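Local coordinates for protein alpha-1,2-mannosidase (Trichoderma reesei, PDB 1HCU) that probably trims terminal alpha-1,2-linked mannose residues from high-mannose N-glycans, as a calcium-dependent hydrolase of glycosyl hydrolase family 47, at residues A[307-313]-A[391-397]; A[314-318]-A[397-401]. All coordinates share one frame. Residues are numbered along the deposited sequence.

Contact 1 (A[307-313]-A[391-397])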
loop_
_atom_site.group_PDB
_atom_site.type_symbol
_atom_site.label_atom_id
_atom_site.label_comp_id
_atom_site.label_asym_id
_atom_site.label_seq_id
_atom_site.Cartn_x
_atom_site.Cartn_y
_atom_site.Cartn_z
ATOM N N HIS A 307 4.286 11.101 -2.133
ATOM C CA HIS A 307 4.740 9.828 -1.591
ATOM C C HIS A 307 3.869 8.620 -1.963
ATOM O O HIS A 307 4.378 7.506 -2.075
ATOM C CB HIS A 307 4.867 9.953 -0.076
ATOM C CG HIS A 307 5.811 8.969 0.533
ATOM N ND1 HIS A 307 5.587 7.610 0.511
ATOM C CD2 HIS A 307 6.978 9.149 1.198
ATOM C CE1 HIS A 307 6.573 6.994 1.139
ATOM N NE2 HIS A 307 7.428 7.903 1.565
ATOM N N LEU A 308 2.570 8.825 -2.161
ATOM C CA LEU A 308 1.693 7.700 -2.517
ATOM C C LEU A 308 2.069 7.120 -3.875
ATOM O O LEU A 308 2.116 5.900 -4.045
ATOM C CB LEU A 308 0.212 8.128 -2.537
ATOM C CG LEU A 308 -0.473 8.433 -1.198
ATOM C CD1 LEU A 308 -1.901 8.917 -1.449
ATOM C CD2 LEU A 308 -0.481 7.184 -0.319
ATOM N N ALA A 309 2.349 7.995 -4.838
ATOM C CA ALA A 309 2.711 7.541 -6.182
ATOM C C ALA A 309 4.082 6.872 -6.253
ATOM O O ALA A 309 4.417 6.262 -7.266
ATOM C CB ALA A 309 2.664 8.704 -7.158
ATOM N N SER A 310 4.875 6.969 -5.190
ATOM C CA SER A 310 6.199 6.366 -5.240
ATOM C C SER A 310 6.166 4.837 -5.235
ATOM O O SER A 310 7.198 4.193 -5.413
ATOM C CB SER A 310 7.073 6.877 -4.089
ATOM O OG SER A 310 6.616 6.398 -2.840
ATOM N N PHE A 311 4.988 4.253 -5.038
ATOM C CA PHE A 311 4.855 2.795 -5.017
ATOM C C PHE A 311 4.916 2.291 -6.463
ATOM O O PHE A 311 5.159 1.113 -6.718
ATOM C CB PHE A 311 3.505 2.388 -4.412
ATOM C CG PHE A 311 2.420 2.202 -5.441
ATOM C CD1 PHE A 311 2.093 0.931 -5.900
ATOM C CD2 PHE A 311 1.794 3.303 -6.018
ATOM C CE1 PHE A 311 1.163 0.757 -6.923
ATOM C CE2 PHE A 311 0.868 3.145 -7.039
ATOM C CZ PHE A 311 0.551 1.868 -7.494
ATOM N N GLY A 312 4.680 3.204 -7.400
ATOM C CA GLY A 312 4.692 2.863 -8.812
ATOM C C GLY A 312 5.911 2.085 -9.269
ATOM O O GLY A 312 5.781 1.109 -10.011
ATOM N N GLY A 313 7.092 2.509 -8.828
ATOM C CA GLY A 313 8.315 1.838 -9.232
ATOM C C GLY A 313 8.287 0.335 -9.045
ATOM O O GLY A 313 8.666 -0.432 -9.939
ATOM N N ARG A 391 4.892 6.600 5.861
ATOM C CA ARG A 391 4.467 5.836 4.683
ATOM C C ARG A 391 5.550 4.867 4.231
ATOM O O ARG A 391 6.720 5.036 4.559
ATOM C CB ARG A 391 4.060 6.762 3.533
ATOM C CG ARG A 391 2.726 7.470 3.805
ATOM C CD ARG A 391 2.192 8.131 2.559
ATOM N NE ARG A 391 1.024 8.981 2.790
ATOM C CZ ARG A 391 -0.191 8.555 3.135
ATOM N NH1 ARG A 391 -0.439 7.259 3.311
ATOM N NH2 ARG A 391 -1.175 9.437 3.271
ATOM N N PRO A 392 5.168 3.832 3.477
ATOM C CA PRO A 392 6.165 2.859 3.031
ATOM C C PRO A 392 6.443 2.761 1.534
ATOM O O PRO A 392 7.370 2.060 1.122
ATOM C CB PRO A 392 5.579 1.565 3.545
ATOM C CG PRO A 392 4.108 1.756 3.155
ATOM C CD PRO A 392 3.817 3.237 3.449
ATOM N N GLU A 393 5.652 3.449 0.724
ATOM C CA GLU A 393 5.795 3.354 -0.720
ATOM C C GLU A 393 7.198 3.387 -1.315
ATOM O O GLU A 393 7.490 2.642 -2.243
ATOM C CB GLU A 393 4.935 4.417 -1.401
ATOM C CG GLU A 393 3.449 4.229 -1.161
ATOM C CD GLU A 393 2.999 4.789 0.171
ATOM O OE1 GLU A 393 1.852 4.514 0.571
ATOM O OE2 GLU A 393 3.783 5.506 0.814
ATOM N N THR A 394 8.066 4.245 -0.797
ATOM C CA THR A 394 9.414 4.351 -1.329
ATOM C C THR A 394 10.281 3.148 -0.950
ATOM O O THR A 394 11.003 2.596 -1.798
ATOM C CB THR A 394 10.043 5.677 -0.875
ATOM O OG1 THR A 394 9.306 6.758 -1.462
ATOM C CG2 THR A 394 11.494 5.771 -1.302
ATOM N N LEU A 395 10.194 2.739 0.315
ATOM C CA LEU A 395 10.929 1.578 0.791
ATOM C C LEU A 395 10.414 0.386 -0.006
ATOM O O LEU A 395 11.156 -0.554 -0.306
ATOM C CB LEU A 395 10.669 1.359 2.282
ATOM C CG LEU A 395 11.309 2.392 3.212
ATOM C CD1 LEU A 395 10.589 2.360 4.544
ATOM C CD2 LEU A 395 12.811 2.098 3.379
ATOM N N GLU A 396 9.133 0.444 -0.362
ATOM C CA GLU A 396 8.512 -0.617 -1.142
ATOM C C GLU A 396 9.181 -0.690 -2.510
ATOM O O GLU A 396 9.649 -1.750 -2.924
ATOM C CB GLU A 396 7.015 -0.339 -1.324
ATOM C CG GLU A 396 6.227 -1.427 -2.049
ATOM C CD GLU A 396 4.749 -1.078 -2.140
ATOM O OE1 GLU A 396 4.294 -0.259 -1.316
ATOM O OE2 GLU A 396 4.040 -1.618 -3.017
ATOM N N SER A 397 9.237 0.439 -3.209
ATOM C CA SER A 397 9.838 0.438 -4.533
ATOM C C SER A 397 11.321 0.078 -4.526
ATOM O O SER A 397 11.785 -0.640 -5.411
ATOM C CB SER A 397 9.597 1.777 -5.227
ATOM O OG SER A 397 8.220 1.901 -5.544
HETATM O O HOH W 1 4.864 -1.371 -5.606
#
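H307, E393 and R391 bury the most surface here. The imidazole of H307 sits between R391 and T394. R391 CB packs on one ring face, a CH-pi contact 3.8 Å from the ring centroid. T394 OG1 lies over the opposite face. At the ring edge, H307 ND1 gives a weak hydrogen bond of 2.8 Å to E393 OE2. H307 NE2 is hydrogen-bonded to Y343 OH on helix 326-344. E393 starts helix 393-405, and its side chain runs along the turn of 307-313: E393 CB is 3.0 Å from S310 OG, and E393 CG is 3.7 Å from F311 CB. The guanidinium of R391 has L308 CD2 over one face and forms a salt bridge with E353, a predicted proton donor. Two hydrogen bonds come from hydroxyl groups: T394 OG1 donates to S310 OG (3.0 Å) and S397 OG to S310 O (2.5 Å). One water donates to both F311 O and E396 OE2, at 2.7 Å each. The E396 side chain comes within about 5 Å of the bound calcium. The largely buried contact is consistent with holding E393, a predicted active-site residue, next to H307, while R391 lies beside a second predicted acid, E353.

Contact 2 (A[314-318]-A[397-401])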
loop_
_atom_site.group_PDB
_atom_site.type_symbol
_atom_site.label_atom_id
_atom_site.label_comp_id
_atom_site.label_asym_id
_atom_site.label_seq_id
_atom_site.Cartn_x
_atom_site.Cartn_y
_atom_site.Cartn_z
ATOM N N GLY A 314 7.836 -0.089 -7.874
ATOM C CA GLY A 314 7.763 -1.506 -7.594
ATOM C C GLY A 314 6.719 -2.190 -8.452
ATOM O O GLY A 314 6.907 -3.342 -8.860
ATOM N N ASN A 315 5.628 -1.491 -8.749
ATOM C CA ASN A 315 4.580 -2.102 -9.554
ATOM C C ASN A 315 5.033 -2.387 -10.986
ATOM O O ASN A 315 4.774 -3.476 -11.505
ATOM C CB ASN A 315 3.318 -1.235 -9.567
ATOM C CG ASN A 315 2.085 -2.031 -9.930
ATOM O OD1 ASN A 315 1.774 -3.035 -9.283
ATOM N ND2 ASN A 315 1.376 -1.598 -10.961
ATOM N N PHE A 316 5.704 -1.422 -11.622
ATOM C CA PHE A 316 6.198 -1.618 -12.985
ATOM C C PHE A 316 7.212 -2.754 -13.011
ATOM O O PHE A 316 7.248 -3.549 -13.955
ATOM C CB PHE A 316 6.849 -0.337 -13.531
ATOM C CG PHE A 316 5.884 0.576 -14.238
ATOM C CD1 PHE A 316 5.061 1.438 -13.520
ATOM C CD2 PHE A 316 5.764 0.529 -15.622
ATOM C CE1 PHE A 316 4.131 2.240 -14.172
ATOM C CE2 PHE A 316 4.833 1.331 -16.291
ATOM C CZ PHE A 316 4.014 2.188 -15.561
ATOM N N ILE A 317 8.033 -2.816 -11.964
ATOM C CA ILE A 317 9.035 -3.861 -11.826
ATOM C C ILE A 317 8.314 -5.196 -11.729
ATOM O O ILE A 317 8.650 -6.135 -12.462
ATOM C CB ILE A 317 9.916 -3.642 -10.563
ATOM C CG1 ILE A 317 10.888 -2.487 -10.810
ATOM C CG2 ILE A 317 10.682 -4.912 -10.216
ATOM C CD1 ILE A 317 11.592 -1.995 -9.574
ATOM N N LEU A 318 7.313 -5.279 -10.850
ATOM C CA LEU A 318 6.557 -6.522 -10.702
ATOM C C LEU A 318 6.008 -6.976 -12.047
ATOM O O LEU A 318 6.130 -8.149 -12.416
ATOM C CB LEU A 318 5.404 -6.348 -9.726
ATOM C CG LEU A 318 4.507 -7.578 -9.562
ATOM C CD1 LEU A 318 5.344 -8.820 -9.240
ATOM C CD2 LEU A 318 3.510 -7.311 -8.457
ATOM N N SER A 397 9.237 0.439 -3.209
ATOM C CA SER A 397 9.838 0.438 -4.533
ATOM C C SER A 397 11.321 0.078 -4.526
ATOM O O SER A 397 11.785 -0.640 -5.411
ATOM C CB SER A 397 9.597 1.777 -5.227
ATOM O OG SER A 397 8.220 1.901 -5.544
ATOM N N LEU A 398 12.057 0.561 -3.528
ATOM C CA LEU A 398 13.469 0.245 -3.429
ATOM C C LEU A 398 13.607 -1.263 -3.252
ATOM O O LEU A 398 14.489 -1.891 -3.842
ATOM C CB LEU A 398 14.099 0.971 -2.240
ATOM C CG LEU A 398 14.184 2.495 -2.388
ATOM C CD1 LEU A 398 14.578 3.114 -1.051
ATOM C CD2 LEU A 398 15.193 2.852 -3.477
ATOM N N TYR A 399 12.728 -1.844 -2.444
ATOM C CA TYR A 399 12.762 -3.279 -2.217
ATOM C C TYR A 399 12.633 -4.040 -3.540
ATOM O O TYR A 399 13.461 -4.902 -3.838
ATOM C CB TYR A 399 11.659 -3.687 -1.233
ATOM C CG TYR A 399 11.426 -5.177 -1.159
ATOM C CD1 TYR A 399 10.292 -5.746 -1.737
ATOM C CD2 TYR A 399 12.352 -6.025 -0.551
ATOM C CE1 TYR A 399 10.087 -7.116 -1.716
ATOM C CE2 TYR A 399 12.155 -7.405 -0.527
ATOM C CZ TYR A 399 11.022 -7.942 -1.112
ATOM O OH TYR A 399 10.821 -9.307 -1.119
ATOM N N TYR A 400 11.614 -3.719 -4.340
ATOM C CA TYR A 400 11.438 -4.394 -5.628
ATOM C C TYR A 400 12.658 -4.213 -6.533
ATOM O O TYR A 400 13.077 -5.162 -7.214
ATOM C CB TYR A 400 10.205 -3.879 -6.374
ATOM C CG TYR A 400 8.888 -4.462 -5.910
ATOM C CD1 TYR A 400 8.153 -3.850 -4.895
ATOM C CD2 TYR A 400 8.364 -5.619 -6.505
ATOM C CE1 TYR A 400 6.929 -4.366 -4.483
ATOM C CE2 TYR A 400 7.137 -6.149 -6.098
ATOM C CZ TYR A 400 6.425 -5.511 -5.086
ATOM O OH TYR A 400 5.200 -5.990 -4.696
ATOM N N ALA A 401 13.215 -2.997 -6.547
ATOM C CA ALA A 401 14.389 -2.693 -7.369
ATOM C C ALA A 401 15.539 -3.648 -7.032
ATOM O O ALA A 401 16.210 -4.176 -7.932
ATOM C CB ALA A 401 14.822 -1.245 -7.161
#
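Helices 312-323 and 393-405 belong to the (alpha/alpha)7 barrel of glycosyl hydrolase family 47 and run side by side, roughly parallel. The axes of 314-318 and 397-401 cross at 30° and come within 8.7 Å. One polar bond joins the two segments. G314 N donates to S397 OG at 3.1 Å. G314 is in the first turn of its helix, where backbone NH groups lack the usual acceptor one turn back, and the serine hydroxyl serves this one. The same S397 OG donates to S310 O, its strongest polar partner, so one hydroxyl joins the turn before the helix to the helix itself.

Close backbone packing comes next. The CA atoms of G314 and S397 are 4.2 Å apart, and G314 CA is 3.6 Å from Y400 CG. The Y400 ring lies against the glycine, with G314 O over one face. An ideal CB on G314 would fall 2.5 Å from Y400 CD1, a clash, so the missing side chain makes room for the ring.

Apolar side chains fill the rest. I317 CD1 lies 4.0 Å from Y400 CB and 4.1 Å from A401 CB. I317 CD1 also lies 3.6 Å from A401 N. L318 CB touches Y400 CE2 at 4.0 Å. Neighbouring helices cover the flanks: I317 and A401 both touch I333 of helix 326-344, and L318 and Y400 both touch K253 of helix 245-257. The Y400 ring packed on G314, with apolar contacts from I317, L318 and A401, implies close, buried helix packing, its polar link confined to the start of helix 312-323.

Overall arrangement
Both contacts are buried, and both join helix 312-323 to helix 393-405. Their centres are 9 Å apart. S397 belongs to both: it is the last residue of 391-397 and the first of 397-401. Contact 1 lies nearer the centre of the chain, where the two helices begin, and holds a predicted active-site residue. It covers 509 Å², largely through polar and charged groups. Contact 2 lies further along, where both segments are wholly helical. It covers 276 Å² and is mostly apolar. The chemistry thus changes from the end near the predicted active site to packing further along the helix pair.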